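Local structure of tyrosine aminotransferase (Leishmania infantum, 4IX8) at residues 186-191 against 212-217; 202-207 against 236-241; 195-200 against 229-234; 216-221 against 225-230; 148-153 against 171-176. The protein probably catalyses the pyridoxal-phosphate-dependent transfer of the amino group of L-tyrosine to 2-oxoglutarate. One frame throughout, in Å; residues are numbered along the deposited sequence.

Contact 1: residues 186-191 against 212-217; sequences RYYYLD and KAFVII
Tyr188 lays one face of its phenol ring against Phe214 in an offset stack, the centroids 4.6 Å apart and the planes only 9° from parallel. The overlap is partial: CZ of Phe214 sits near the rim of the tyrosine ring, 3.5 Å from CE2 of Tyr188. Although the rings lie almost flat on each other, the two side chains run at roughly a right angle. Beyond the stack, the hydroxyl of Tyr188 donates to the backbone O of Val215, with 2.7 Å between Tyr188 OH and Val215 O, and this carbonyl oxygen lies at the edge of the phenol ring, in its plane. The donor is tilted somewhat from the carbonyl plane. A second bond reaches the same hydroxyl from water 1, which donates to Tyr188 OH and accepts from the backbone N of Ile217. Two bonds thus grip the buried phenol oxygen, while CG2 of Ile216 lies 3.6 Å from Tyr188 OH. The phenol is set for this by its first torsion (chi1 63°), which holds CG between the backbone N and the carbonyl carbon. Further out, Phe214 meets Phe238, and both stacked residues touch strand 163-168, to which Tyr188 is hydrogen-bonded through its backbone at Val166 and Ala168. The strand axes remain 9.3 Å apart and are turned 40° from parallel, consistent with two strands flanking a third in the twisted, mostly parallel sheet of the large domain found in fold-type aminotransferases of this family.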
# COMPACT_ATOMS: atom_id res chain seq x y z
N ARG A 186 14.00 17.28 7.64
CA ARG A 186 14.56 18.51 8.19
C ARG A 186 13.42 19.51 8.27
O ARG A 186 12.90 19.98 7.25
CB ARG A 186 15.72 19.04 7.35
CG ARG A 186 16.41 20.25 7.96
CD ARG A 186 17.75 20.56 7.24
NE ARG A 186 18.73 19.47 7.33
CZ ARG A 186 19.92 19.45 6.72
NH1 ARG A 186 20.30 20.44 5.93
NH2 ARG A 186 20.72 18.41 6.87
N TYR A 187 13.01 19.77 9.50
CA TYR A 187 11.85 20.58 9.77
C TYR A 187 12.10 22.03 9.57
O TYR A 187 13.09 22.56 10.10
CB TYR A 187 11.41 20.37 11.21
CG TYR A 187 10.66 19.08 11.45
CD1 TYR A 187 9.63 18.68 10.62
CD2 TYR A 187 10.96 18.30 12.54
CE1 TYR A 187 8.92 17.50 10.89
CE2 TYR A 187 10.28 17.13 12.79
CZ TYR A 187 9.26 16.74 11.99
OH TYR A 187 8.60 15.58 12.32
N TYR A 188 11.20 22.70 8.85
CA TYR A 188 11.07 24.17 8.98
C TYR A 188 9.75 24.40 9.77
O TYR A 188 8.85 23.56 9.72
CB TYR A 188 11.08 24.87 7.62
CG TYR A 188 9.93 24.47 6.77
CD1 TYR A 188 8.71 25.09 6.91
CD2 TYR A 188 10.04 23.43 5.87
CE1 TYR A 188 7.63 24.71 6.16
CE2 TYR A 188 8.95 23.03 5.11
CZ TYR A 188 7.75 23.69 5.26
OH TYR A 188 6.65 23.34 4.54
N TYR A 189 9.62 25.51 10.50
CA TYR A 189 8.51 25.64 11.45
C TYR A 189 7.41 26.53 10.88
O TYR A 189 7.65 27.43 10.08
CB TYR A 189 9.04 26.13 12.84
CG TYR A 189 9.84 24.98 13.46
CD1 TYR A 189 9.19 23.91 14.06
CD2 TYR A 189 11.23 24.90 13.33
CE1 TYR A 189 9.90 22.79 14.56
CE2 TYR A 189 11.96 23.78 13.83
CZ TYR A 189 11.28 22.73 14.46
OH TYR A 189 11.96 21.62 14.97
N LEU A 190 6.18 26.14 11.22
CA LEU A 190 4.99 26.89 10.84
C LEU A 190 4.69 27.89 11.97
O LEU A 190 4.97 27.59 13.13
CB LEU A 190 3.81 25.95 10.59
CG LEU A 190 3.99 24.93 9.47
CD1 LEU A 190 2.84 23.89 9.45
CD2 LEU A 190 4.07 25.63 8.13
N ASP A 191 4.20 29.08 11.62
CA ASP A 191 3.97 30.14 12.62
C ASP A 191 2.49 30.29 13.05
O ASP A 191 1.68 30.79 12.27
CB ASP A 191 4.47 31.48 12.09
CG ASP A 191 4.41 32.57 13.14
OD1 ASP A 191 3.82 32.34 14.22
OD2 ASP A 191 4.99 33.66 12.89
N LYS A 212 16.84 17.76 -1.18
CA LYS A 212 16.25 17.30 -2.44
C LYS A 212 14.82 17.75 -2.72
O LYS A 212 14.35 17.59 -3.83
CB LYS A 212 16.29 15.76 -2.52
CG LYS A 212 17.70 15.22 -2.54
CD LYS A 212 18.49 15.63 -3.79
CE LYS A 212 19.98 15.80 -3.50
NZ LYS A 212 20.70 14.50 -3.50
N ALA A 213 14.13 18.28 -1.72
CA ALA A 213 12.75 18.68 -1.92
C ALA A 213 12.28 19.59 -0.79
O ALA A 213 12.89 19.66 0.26
CB ALA A 213 11.84 17.43 -2.02
N PHE A 214 11.20 20.31 -1.07
CA PHE A 214 10.49 21.12 -0.10
C PHE A 214 9.06 20.58 -0.05
O PHE A 214 8.39 20.56 -1.07
CB PHE A 214 10.48 22.57 -0.53
CG PHE A 214 10.08 23.52 0.54
CD1 PHE A 214 8.77 23.92 0.67
CD2 PHE A 214 11.02 24.06 1.39
CE1 PHE A 214 8.39 24.83 1.67
CE2 PHE A 214 10.65 24.96 2.36
CZ PHE A 214 9.33 25.35 2.50
N VAL A 215 8.62 20.12 1.11
CA VAL A 215 7.29 19.57 1.25
C VAL A 215 6.35 20.57 1.93
O VAL A 215 6.71 21.12 2.98
CB VAL A 215 7.27 18.30 2.09
CG1 VAL A 215 5.84 17.84 2.26
CG2 VAL A 215 8.12 17.20 1.47
N ILE A 216 5.18 20.82 1.34
CA ILE A 216 4.13 21.53 2.04
C ILE A 216 2.88 20.68 2.12
O ILE A 216 2.70 19.73 1.33
CB ILE A 216 3.77 22.89 1.39
CG1 ILE A 216 3.20 22.70 0.01
CG2 ILE A 216 4.99 23.83 1.40
CD1 ILE A 216 2.70 23.99 -0.60
N ILE A 217 2.07 20.98 3.14
CA ILE A 217 0.76 20.40 3.30
C ILE A 217 -0.26 21.53 3.30
O ILE A 217 -0.29 22.34 4.20
CB ILE A 217 0.64 19.57 4.59
CG1 ILE A 217 1.77 18.52 4.69
CG2 ILE A 217 -0.71 18.88 4.59
CD1 ILE A 217 1.79 17.73 5.98
O HOH W 1 3.48 23.21 4.73

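Contact 2: residues 202-207 against 236-241; sequences AAAGMV and IDFCQQ
Residues 202-207 run from the helix begun before them into a type I beta turn, Ala204 to Val207, and face one continuous helical run, 236-241. The backbones come nearest at Ala204 and Phe238, whose CA atoms are 8.0 Å apart, and the side chain of Phe238 bridges this gap alone from its side. With CG trans to the backbone N (chi1 178°), the phenyl ring points from its helix toward residues 203-207 and brings CE2 and CZ to the turn. Ala204 N meets the ring at its edge, in the ring plane, 3.7 Å from CE2 of Phe238. The CB methyl of Ala203 packs at 3.8 Å from CZ of Phe238, and that of Ala204 touches CE2. Val207, at the end of the turn, adds its CG2 methyl at 4.1 Å from CZ of Phe238; the two side chains pass one another in opposite directions. The same ring also meets the rings of Phe214 and His242, while Val207 rests on Leu165 of the central sheet. Elsewhere on helix 229-242, Gln240 packs on Phe37 of the second subunit. No hydrogen bond joins the two segments: three small aliphatic side chains gather round the end of one ring, so the cohesion is that of apolar packing, and it depends on shape rather than on any directional bond.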
# COMPACT_ATOMS: atom_id res chain seq x y z
N ALA A 202 13.81 31.29 7.78
CA ALA A 202 14.56 30.29 8.51
C ALA A 202 14.88 29.11 7.60
O ALA A 202 15.95 28.55 7.68
CB ALA A 202 13.79 29.83 9.73
N ALA A 203 13.93 28.73 6.75
CA ALA A 203 14.10 27.57 5.88
C ALA A 203 15.30 27.71 4.96
O ALA A 203 15.95 26.72 4.64
CB ALA A 203 12.86 27.36 5.07
N ALA A 204 15.58 28.94 4.53
CA ALA A 204 16.69 29.18 3.62
C ALA A 204 18.03 28.69 4.18
O ALA A 204 18.84 28.16 3.44
CB ALA A 204 16.77 30.66 3.30
N GLY A 205 18.22 28.80 5.49
CA GLY A 205 19.48 28.43 6.13
C GLY A 205 19.62 26.93 6.28
O GLY A 205 20.66 26.42 6.71
N MET A 206 18.56 26.20 5.98
CA MET A 206 18.59 24.75 6.14
C MET A 206 18.92 24.00 4.86
O MET A 206 19.02 22.76 4.87
CB MET A 206 17.24 24.27 6.64
CG MET A 206 16.92 24.75 8.01
SD MET A 206 15.26 24.17 8.35
CE MET A 206 14.97 25.07 9.90
N VAL A 207 18.97 24.72 3.74
CA VAL A 207 19.21 24.10 2.44
C VAL A 207 20.69 23.84 2.24
O VAL A 207 21.52 24.72 2.43
CB VAL A 207 18.69 24.98 1.29
CG1 VAL A 207 18.96 24.33 -0.06
CG2 VAL A 207 17.20 25.25 1.46
N ILE A 236 6.74 28.88 -3.88
CA ILE A 236 7.24 28.55 -5.20
C ILE A 236 8.49 29.36 -5.50
O ILE A 236 9.48 28.79 -5.93
CB ILE A 236 6.16 28.80 -6.25
CG1 ILE A 236 5.09 27.74 -6.07
CG2 ILE A 236 6.71 28.72 -7.69
CD1 ILE A 236 3.86 27.94 -6.94
N ASP A 237 8.50 30.65 -5.18
CA ASP A 237 9.69 31.45 -5.43
C ASP A 237 10.86 30.90 -4.65
O ASP A 237 11.98 30.84 -5.15
CB ASP A 237 9.50 32.93 -5.06
CG ASP A 237 8.57 33.64 -6.00
OD1 ASP A 237 8.36 33.09 -7.10
OD2 ASP A 237 8.11 34.75 -5.68
N PHE A 238 10.61 30.47 -3.43
CA PHE A 238 11.64 29.86 -2.61
C PHE A 238 12.27 28.64 -3.29
O PHE A 238 13.48 28.46 -3.28
CB PHE A 238 11.06 29.49 -1.26
CG PHE A 238 12.03 28.83 -0.35
CD1 PHE A 238 12.20 27.46 -0.40
CD2 PHE A 238 12.76 29.57 0.56
CE1 PHE A 238 13.08 26.84 0.46
CE2 PHE A 238 13.64 28.95 1.42
CZ PHE A 238 13.80 27.58 1.36
N CYS A 239 11.43 27.80 -3.86
CA CYS A 239 11.87 26.57 -4.53
C CYS A 239 12.64 26.90 -5.80
O CYS A 239 13.56 26.19 -6.18
CB CYS A 239 10.65 25.68 -4.81
SG CYS A 239 10.02 24.91 -3.29
N GLN A 240 12.28 28.00 -6.43
CA GLN A 240 13.01 28.45 -7.60
C GLN A 240 14.43 28.93 -7.25
O GLN A 240 15.40 28.55 -7.88
CB GLN A 240 12.23 29.55 -8.28
CG GLN A 240 12.90 30.16 -9.52
CD GLN A 240 13.16 29.15 -10.63
OE1 GLN A 240 12.28 28.40 -11.02
NE2 GLN A 240 14.38 29.13 -11.14
N GLN A 241 14.54 29.78 -6.24
CA GLN A 241 15.80 30.31 -5.79
C GLN A 241 16.72 29.17 -5.39
O GLN A 241 17.90 29.18 -5.71
CB GLN A 241 15.57 31.28 -4.61

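Contact 3: residues 195-200 against 229-234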
# COMPACT_ATOMS: atom_id res chain seq x y z
N SER A 195 -0.89 32.64 10.91
CA SER A 195 -1.80 31.73 10.21
C SER A 195 -1.12 30.43 9.78
O SER A 195 -1.47 29.83 8.74
CB SER A 195 -2.42 32.42 9.00
OG SER A 195 -3.03 33.64 9.36
N TRP A 196 -0.21 29.98 10.62
CA TRP A 196 0.47 28.71 10.43
C TRP A 196 1.24 28.73 9.12
O TRP A 196 1.38 27.72 8.47
CB TRP A 196 -0.52 27.55 10.48
CG TRP A 196 -0.99 27.24 11.86
CD1 TRP A 196 -2.27 27.38 12.35
CD2 TRP A 196 -0.20 26.72 12.94
NE1 TRP A 196 -2.31 26.99 13.67
CE2 TRP A 196 -1.06 26.58 14.05
CE3 TRP A 196 1.16 26.38 13.08
CZ2 TRP A 196 -0.62 26.09 15.27
CZ3 TRP A 196 1.60 25.90 14.31
CH2 TRP A 196 0.71 25.76 15.38
N GLU A 197 1.74 29.92 8.75
CA GLU A 197 2.57 30.05 7.57
C GLU A 197 4.00 29.53 7.77
O GLU A 197 4.50 29.47 8.90
CB GLU A 197 2.57 31.50 7.11
CG GLU A 197 1.24 31.89 6.48
CD GLU A 197 1.22 33.31 5.93
OE1 GLU A 197 2.23 34.01 6.16
OE2 GLU A 197 0.21 33.72 5.30
N CYS A 198 4.61 29.16 6.64
CA CYS A 198 5.98 28.64 6.57
C CYS A 198 6.93 29.76 6.87
O CYS A 198 6.85 30.84 6.30
CB CYS A 198 6.31 28.09 5.17
SG CYS A 198 5.17 26.79 4.42
N ASP A 199 7.84 29.51 7.79
CA ASP A 199 8.92 30.44 8.02
C ASP A 199 10.00 30.25 6.91
O ASP A 199 10.96 29.52 7.10
CB ASP A 199 9.51 30.20 9.40
CG ASP A 199 10.52 31.24 9.81
OD1 ASP A 199 10.96 32.03 8.94
OD2 ASP A 199 10.91 31.21 10.99
N LEU A 200 9.82 30.89 5.76
CA LEU A 200 10.76 30.72 4.65
C LEU A 200 12.14 31.30 4.91
O LEU A 200 13.12 30.80 4.37
CB LEU A 200 10.17 31.35 3.38
CG LEU A 200 8.80 30.79 2.96
CD1 LEU A 200 8.34 31.38 1.64
CD2 LEU A 200 8.91 29.25 2.83
N ARG A 229 -2.95 32.87 -1.62
CA ARG A 229 -2.29 32.74 -2.88
C ARG A 229 -0.89 33.30 -2.72
O ARG A 229 0.08 32.70 -3.16
CB ARG A 229 -3.05 33.50 -3.97
CG ARG A 229 -2.37 33.42 -5.32
CD ARG A 229 -3.23 33.94 -6.46
NE ARG A 229 -2.53 33.69 -7.72
CZ ARG A 229 -2.66 32.58 -8.45
NH1 ARG A 229 -3.50 31.62 -8.09
NH2 ARG A 229 -1.95 32.44 -9.57
N ALA A 230 -0.76 34.39 -1.97
CA ALA A 230 0.52 35.09 -1.90
C ALA A 230 1.57 34.24 -1.20
O ALA A 230 2.75 34.26 -1.57
CB ALA A 230 0.36 36.45 -1.19
N HIS A 231 1.17 33.50 -0.18
CA HIS A 231 2.13 32.65 0.51
C HIS A 231 2.54 31.47 -0.39
O HIS A 231 3.71 31.06 -0.40
CB HIS A 231 1.55 32.14 1.81
CG HIS A 231 2.51 31.38 2.68
ND1 HIS A 231 3.73 31.88 3.09
CD2 HIS A 231 2.40 30.15 3.22
CE1 HIS A 231 4.33 30.99 3.86
NE2 HIS A 231 3.56 29.92 3.94
N VAL A 232 1.59 30.91 -1.15
CA VAL A 232 1.93 29.79 -2.03
C VAL A 232 2.89 30.30 -3.14
O VAL A 232 3.89 29.66 -3.46
CB VAL A 232 0.68 29.16 -2.64
CG1 VAL A 232 1.07 28.06 -3.63
CG2 VAL A 232 -0.21 28.55 -1.53
N SER A 233 2.65 31.52 -3.60
CA SER A 233 3.52 32.16 -4.59
C SER A 233 4.93 32.28 -4.04
O SER A 233 5.91 31.93 -4.72
CB SER A 233 2.97 33.54 -4.92
OG SER A 233 3.66 34.11 -6.00
N ASP A 234 5.02 32.66 -2.77
CA ASP A 234 6.32 32.84 -2.13
C ASP A 234 7.03 31.50 -1.95
O ASP A 234 8.25 31.41 -2.12
CB ASP A 234 6.17 33.52 -0.77
CG ASP A 234 5.89 34.99 -0.87
OD1 ASP A 234 6.08 35.58 -1.97
OD2 ASP A 234 5.49 35.55 0.17
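A loop with a short strand-like step at 197-198 runs past the first turns of helix 229-242, its CA atoms nearest at Glu197 and His231 (7.5 Å) and again at Leu200 and Asp234 (8.4 Å). His231 fills the first gap. Its first torsion (chi1 -173°) swings the imidazole away from its own backbone N, outward from the helix and against the side chain of Glu197. CB of Glu197 lies over one face of the His231 ring, 3.9 Å from its centroid and 21° off the normal, a CH-pi contact. From there the glutamate chain extends back across the same ring in the opposite sense to the histidine, and the carboxylate ends stacked on it with the two planes 5° apart. OE1 of Glu197 is 4.0 Å from ND1 of His231, too far for a bond but near enough that the carboxylate may stabilise a proton on the imidazole. NE2 of His231 donates a weak hydrogen bond to SG of Cys198 at 3.6 Å. Residues 197-198 form a short, weakly bonded strand at the edge of the large-domain sheet within this chain, antiparallel to 184-191, with backbone bonds joining Glu197 to Asp191 and Asp199 to Tyr189. Directly after it Asp199 serves as N-cap of helix 200-204, its OD1 accepting from the backbone N of Ala202. The ring of Phe227 also meets the imidazole edge-to-face. Farther along, Leu200 brings CD1 to the helix backbone, 3.8 Å from O of Asp234 and 3.9 Å from CB of the same aspartate.

Contact 4: residues 216-221 against 225-230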
# COMPACT_ATOMS: atom_id res chain seq x y z
N ILE A 216 5.18 20.82 1.34
CA ILE A 216 4.13 21.53 2.04
C ILE A 216 2.88 20.68 2.12
O ILE A 216 2.70 19.73 1.33
CB ILE A 216 3.77 22.89 1.39
CG1 ILE A 216 3.20 22.70 0.01
CG2 ILE A 216 4.99 23.83 1.40
CD1 ILE A 216 2.70 23.99 -0.60
N ILE A 217 2.07 20.98 3.14
CA ILE A 217 0.76 20.40 3.30
C ILE A 217 -0.26 21.53 3.30
O ILE A 217 -0.29 22.34 4.20
CB ILE A 217 0.64 19.57 4.59
CG1 ILE A 217 1.77 18.52 4.69
CG2 ILE A 217 -0.71 18.88 4.59
CD1 ILE A 217 1.79 17.73 5.98
N ASN A 218 -1.11 21.56 2.29
CA ASN A 218 -2.03 22.66 2.14
C ASN A 218 -3.31 22.25 1.41
O ASN A 218 -3.26 21.92 0.25
CB ASN A 218 -1.37 23.78 1.37
CG ASN A 218 -2.32 24.95 1.19
OD1 ASN A 218 -2.77 25.53 2.16
ND2 ASN A 218 -2.64 25.27 -0.04
N PRO A 219 -4.46 22.28 2.07
CA PRO A 219 -4.67 22.69 3.45
C PRO A 219 -4.01 21.75 4.42
O PRO A 219 -3.79 20.59 4.06
CB PRO A 219 -6.20 22.67 3.60
CG PRO A 219 -6.73 22.85 2.21
CD PRO A 219 -5.73 22.11 1.34
N SER A 220 -3.82 22.19 5.67
CA SER A 220 -2.96 21.45 6.60
C SER A 220 -3.68 20.55 7.63
O SER A 220 -4.64 20.95 8.25
CB SER A 220 -2.10 22.43 7.38
OG SER A 220 -1.60 21.78 8.52
N ASN A 221 -3.20 19.31 7.73
CA ASN A 221 -3.33 18.46 8.90
C ASN A 221 -1.97 18.52 9.61
O ASN A 221 -1.00 18.09 9.02
CB ASN A 221 -3.68 17.01 8.48
CG ASN A 221 -3.60 16.03 9.63
OD1 ASN A 221 -3.42 16.43 10.79
ND2 ASN A 221 -3.76 14.74 9.32
N SER A 225 -5.06 25.11 8.50
CA SER A 225 -4.77 26.31 7.74
C SER A 225 -5.08 26.13 6.27
O SER A 225 -5.04 25.02 5.74
CB SER A 225 -3.29 26.69 7.88
OG SER A 225 -2.47 25.59 7.46
N ASN A 226 -5.37 27.26 5.64
CA ASN A 226 -5.53 27.34 4.21
C ASN A 226 -4.76 28.52 3.70
O ASN A 226 -5.14 29.65 3.95
CB ASN A 226 -6.99 27.48 3.81
CG ASN A 226 -7.18 27.59 2.33
OD1 ASN A 226 -6.70 26.73 1.56
ND2 ASN A 226 -7.87 28.63 1.90
N PHE A 227 -3.66 28.24 3.01
CA PHE A 227 -2.73 29.26 2.54
C PHE A 227 -3.29 30.26 1.56
O PHE A 227 -3.97 29.91 0.61
CB PHE A 227 -1.52 28.59 1.88
CG PHE A 227 -0.56 27.91 2.83
CD1 PHE A 227 -0.52 28.24 4.17
CD2 PHE A 227 0.34 26.95 2.37
CE1 PHE A 227 0.39 27.64 5.03
CE2 PHE A 227 1.27 26.34 3.24
CZ PHE A 227 1.28 26.68 4.57
N SER A 228 -2.94 31.53 1.75
CA SER A 228 -3.24 32.58 0.78
C SER A 228 -2.48 32.29 -0.53
O SER A 228 -1.47 31.61 -0.53
CB SER A 228 -2.84 33.95 1.35
OG SER A 228 -1.39 34.04 1.42
N ARG A 229 -2.95 32.87 -1.62
CA ARG A 229 -2.29 32.74 -2.88
C ARG A 229 -0.89 33.30 -2.72
O ARG A 229 0.08 32.70 -3.16
CB ARG A 229 -3.05 33.50 -3.97
CG ARG A 229 -2.37 33.42 -5.32
CD ARG A 229 -3.23 33.94 -6.46
NE ARG A 229 -2.53 33.69 -7.72
CZ ARG A 229 -2.66 32.58 -8.45
NH1 ARG A 229 -3.50 31.62 -8.09
NH2 ARG A 229 -1.95 32.44 -9.57
N ALA A 230 -0.76 34.39 -1.97
CA ALA A 230 0.52 35.09 -1.90
C ALA A 230 1.57 34.24 -1.20
O ALA A 230 2.75 34.26 -1.57
CB ALA A 230 0.36 36.45 -1.19
O HOH W 2 -1.98 24.84 4.98
O HOH W 3 -4.78 27.43 -0.23
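Asn218 lies against Phe227 along its whole side chain. Its CB rests 3.7 Å from CD2 of Phe227, and the amide continues beside the phenylalanine, with CG of Asn218 3.5 Å from CD2 of Phe227. Amide and ring planes differ by 13°. At the tip, OD1 of Asn218 accepts a nearly straight hydrogen bond from Phe227 N (3.0 Å, 169° at the hydrogen), the donor tilted 20° from the carbonyl plane, and lies within hydrogen-bonding distance of water 2, which sits over the centre of the Phe227 ring. ND2 of Asn218 donates to water 3 at 3.0 Å, and this water in turn lies within bonding distance of Phe227 O. Beyond the cis peptide before Pro219, Ser220 N bonds to Ser225 O at 3.1 Å; Ser220 OG turns instead to Cys223 N. The next residue, Asn221, reaches the cofactor, its ND2 bonded to O3 of the pyridoxal-modified residue 282. With a side-chain amide taking the place of a backbone partner and waters close to both its ends, the loop between strand 211-217 and helix 229-242 of this beta-alpha-beta unit is held by polar bonds inside a buried setting.

Contact 5: residues 148-153 against 171-176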
# COMPACT_ATOMS: atom_id res chain seq x y z
N GLN A 148 1.04 5.81 -0.14
CA GLN A 148 1.98 5.26 -1.11
C GLN A 148 2.56 6.37 -1.99
O GLN A 148 3.75 6.35 -2.35
CB GLN A 148 1.34 4.19 -2.02
CG GLN A 148 2.44 3.38 -2.77
CD GLN A 148 2.00 2.74 -4.08
OE1 GLN A 148 0.92 3.03 -4.60
NE2 GLN A 148 2.82 1.86 -4.59
N ALA A 149 1.73 7.36 -2.32
CA ALA A 149 2.21 8.45 -3.15
C ALA A 149 3.40 9.13 -2.49
O ALA A 149 4.36 9.52 -3.17
CB ALA A 149 1.13 9.45 -3.41
N ILE A 150 3.38 9.19 -1.16
CA ILE A 150 4.49 9.76 -0.41
C ILE A 150 5.71 8.88 -0.49
O ILE A 150 6.80 9.36 -0.69
CB ILE A 150 4.11 9.96 1.03
CG1 ILE A 150 3.09 11.11 1.11
CG2 ILE A 150 5.34 10.30 1.88
CD1 ILE A 150 2.39 11.29 2.50
N VAL A 151 5.54 7.57 -0.32
CA VAL A 151 6.65 6.65 -0.48
C VAL A 151 7.29 6.79 -1.85
O VAL A 151 8.50 6.91 -1.95
CB VAL A 151 6.19 5.19 -0.31
CG1 VAL A 151 7.33 4.20 -0.70
CG2 VAL A 151 5.75 4.99 1.12
N LEU A 152 6.47 6.73 -2.90
CA LEU A 152 6.99 6.78 -4.26
C LEU A 152 7.70 8.09 -4.53
O LEU A 152 8.77 8.13 -5.11
CB LEU A 152 5.86 6.59 -5.26
CG LEU A 152 5.23 5.23 -5.24
CD1 LEU A 152 3.95 5.28 -6.03
CD2 LEU A 152 6.17 4.15 -5.77
N ALA A 153 7.11 9.20 -4.10
CA ALA A 153 7.73 10.49 -4.35
C ALA A 153 9.12 10.58 -3.71
O ALA A 153 10.09 10.99 -4.36
CB ALA A 153 6.82 11.62 -3.85
N PHE A 171 1.41 16.18 9.47
CA PHE A 171 0.95 14.80 9.28
C PHE A 171 2.18 13.90 9.38
O PHE A 171 3.13 14.10 8.66
CB PHE A 171 0.30 14.67 7.90
CG PHE A 171 -0.19 13.28 7.56
CD1 PHE A 171 -1.11 12.63 8.34
CD2 PHE A 171 0.26 12.65 6.40
CE1 PHE A 171 -1.56 11.34 8.00
CE2 PHE A 171 -0.19 11.38 6.06
CZ PHE A 171 -1.08 10.72 6.86
N PRO A 172 2.18 12.94 10.31
CA PRO A 172 3.45 12.28 10.64
C PRO A 172 4.09 11.38 9.57
O PRO A 172 5.23 10.97 9.74
CB PRO A 172 3.09 11.41 11.86
CG PRO A 172 1.69 11.79 12.28
CD PRO A 172 1.05 12.54 11.18
N HIS A 173 3.40 11.11 8.47
CA HIS A 173 3.89 10.15 7.52
C HIS A 173 5.17 10.60 6.81
O HIS A 173 5.98 9.73 6.47
CB HIS A 173 2.83 9.82 6.47
CG HIS A 173 3.01 8.46 5.86
ND1 HIS A 173 3.10 7.31 6.61
CD2 HIS A 173 3.09 8.07 4.56
CE1 HIS A 173 3.21 6.26 5.81
NE2 HIS A 173 3.21 6.70 4.56
N TYR A 174 5.37 11.91 6.56
CA TYR A 174 6.59 12.35 5.88
C TYR A 174 7.80 11.97 6.70
O TYR A 174 8.78 11.37 6.19
CB TYR A 174 6.57 13.85 5.59
CG TYR A 174 5.49 14.12 4.59
CD1 TYR A 174 5.72 13.99 3.23
CD2 TYR A 174 4.18 14.38 5.01
CE1 TYR A 174 4.68 14.15 2.30
CE2 TYR A 174 3.14 14.55 4.09
CZ TYR A 174 3.40 14.43 2.74
OH TYR A 174 2.38 14.60 1.82
N LYS A 175 7.70 12.20 7.99
CA LYS A 175 8.78 11.88 8.91
C LYS A 175 8.99 10.37 8.99
O LYS A 175 10.13 9.89 9.04
CB LYS A 175 8.46 12.47 10.28
CG LYS A 175 9.26 11.96 11.44
CD LYS A 175 10.56 12.60 11.57
CE LYS A 175 11.14 12.28 12.94
NZ LYS A 175 12.60 12.25 12.78
N SER A 176 7.90 9.63 9.01
CA SER A 176 7.98 8.19 9.17
C SER A 176 8.65 7.54 7.99
O SER A 176 9.40 6.62 8.18
CB SER A 176 6.59 7.58 9.37
OG SER A 176 6.20 7.78 10.71
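Helices 145-157 and 173-181 meet over the large-domain sheet of this aminotransferase, the second of them being the helix of the beta-alpha-beta crossover from strand 163-168 to strand 184-191. They meet through one residue of the first, Ile150, whose backbone comes nearest the second segment at Tyr174, CA of Ile150 to CA of Tyr174 being 7.1 Å. The isoleucine lies across the face of the Tyr174 ring at about a right angle to the tyrosine side chain. Its CD1 methyl makes the closest approach, 3.3 Å from CZ of Tyr174, while CG1 and CG2 both touch CE1 of that ring. Placing CG1 beside the backbone N (chi1 -70°) lets the longer branch run out toward the second helix. There CD1 of Ile150 also meets the edge of the His173 imidazole, in its plane and 3.9 Å from CD2 of His173, and, more loosely, the edge of Phe171, 4.4 Å from its CE2. Leu277 of strand 274-279 touches both Ile150 and Tyr174 from the sheet. The polar ends of the aromatic residues are turned to other partners: Tyr174 OH is hydrogen-bonded to Asp249 OD2, and His173 NE2 to the backbone O of Leu316 of the second subunit. Phe171 packs against Asn221, the residue bonded to the cofactor's O3. Between the two segments, then, the chemistry is purely that of a branched aliphatic chain against three aromatic rings, while the polar atoms of Tyr174 and His173 tie helix 173-181 to the sheet and to the second subunit.

In the fold
Contacts 1, 4 and 5 lie buried in the large domain, whereas contacts 2 and 3 lie nearer its outside and are partly buried. Strand 211-217 serves contacts 1 and 4, helix 229-242 serves contacts 2, 3 and 4, and contacts 1 and 3 reach neighbouring strands of one sheet. Phe214 of contact 1 packs on Phe238 of contact 2, and Tyr188 on Cys198 of contact 3. Contact 5 touches contacts 1 and 4 but lies about 21 Å from contact 2 between centres, yet both reach the second subunit. Chemically they differ: contacts 2 and 5 are apolar, contact 1 adds hydrogen bonds to a ring stack, contact 3 stacks a carboxylate on a histidine, and contact 4 relies on polar bonds and water.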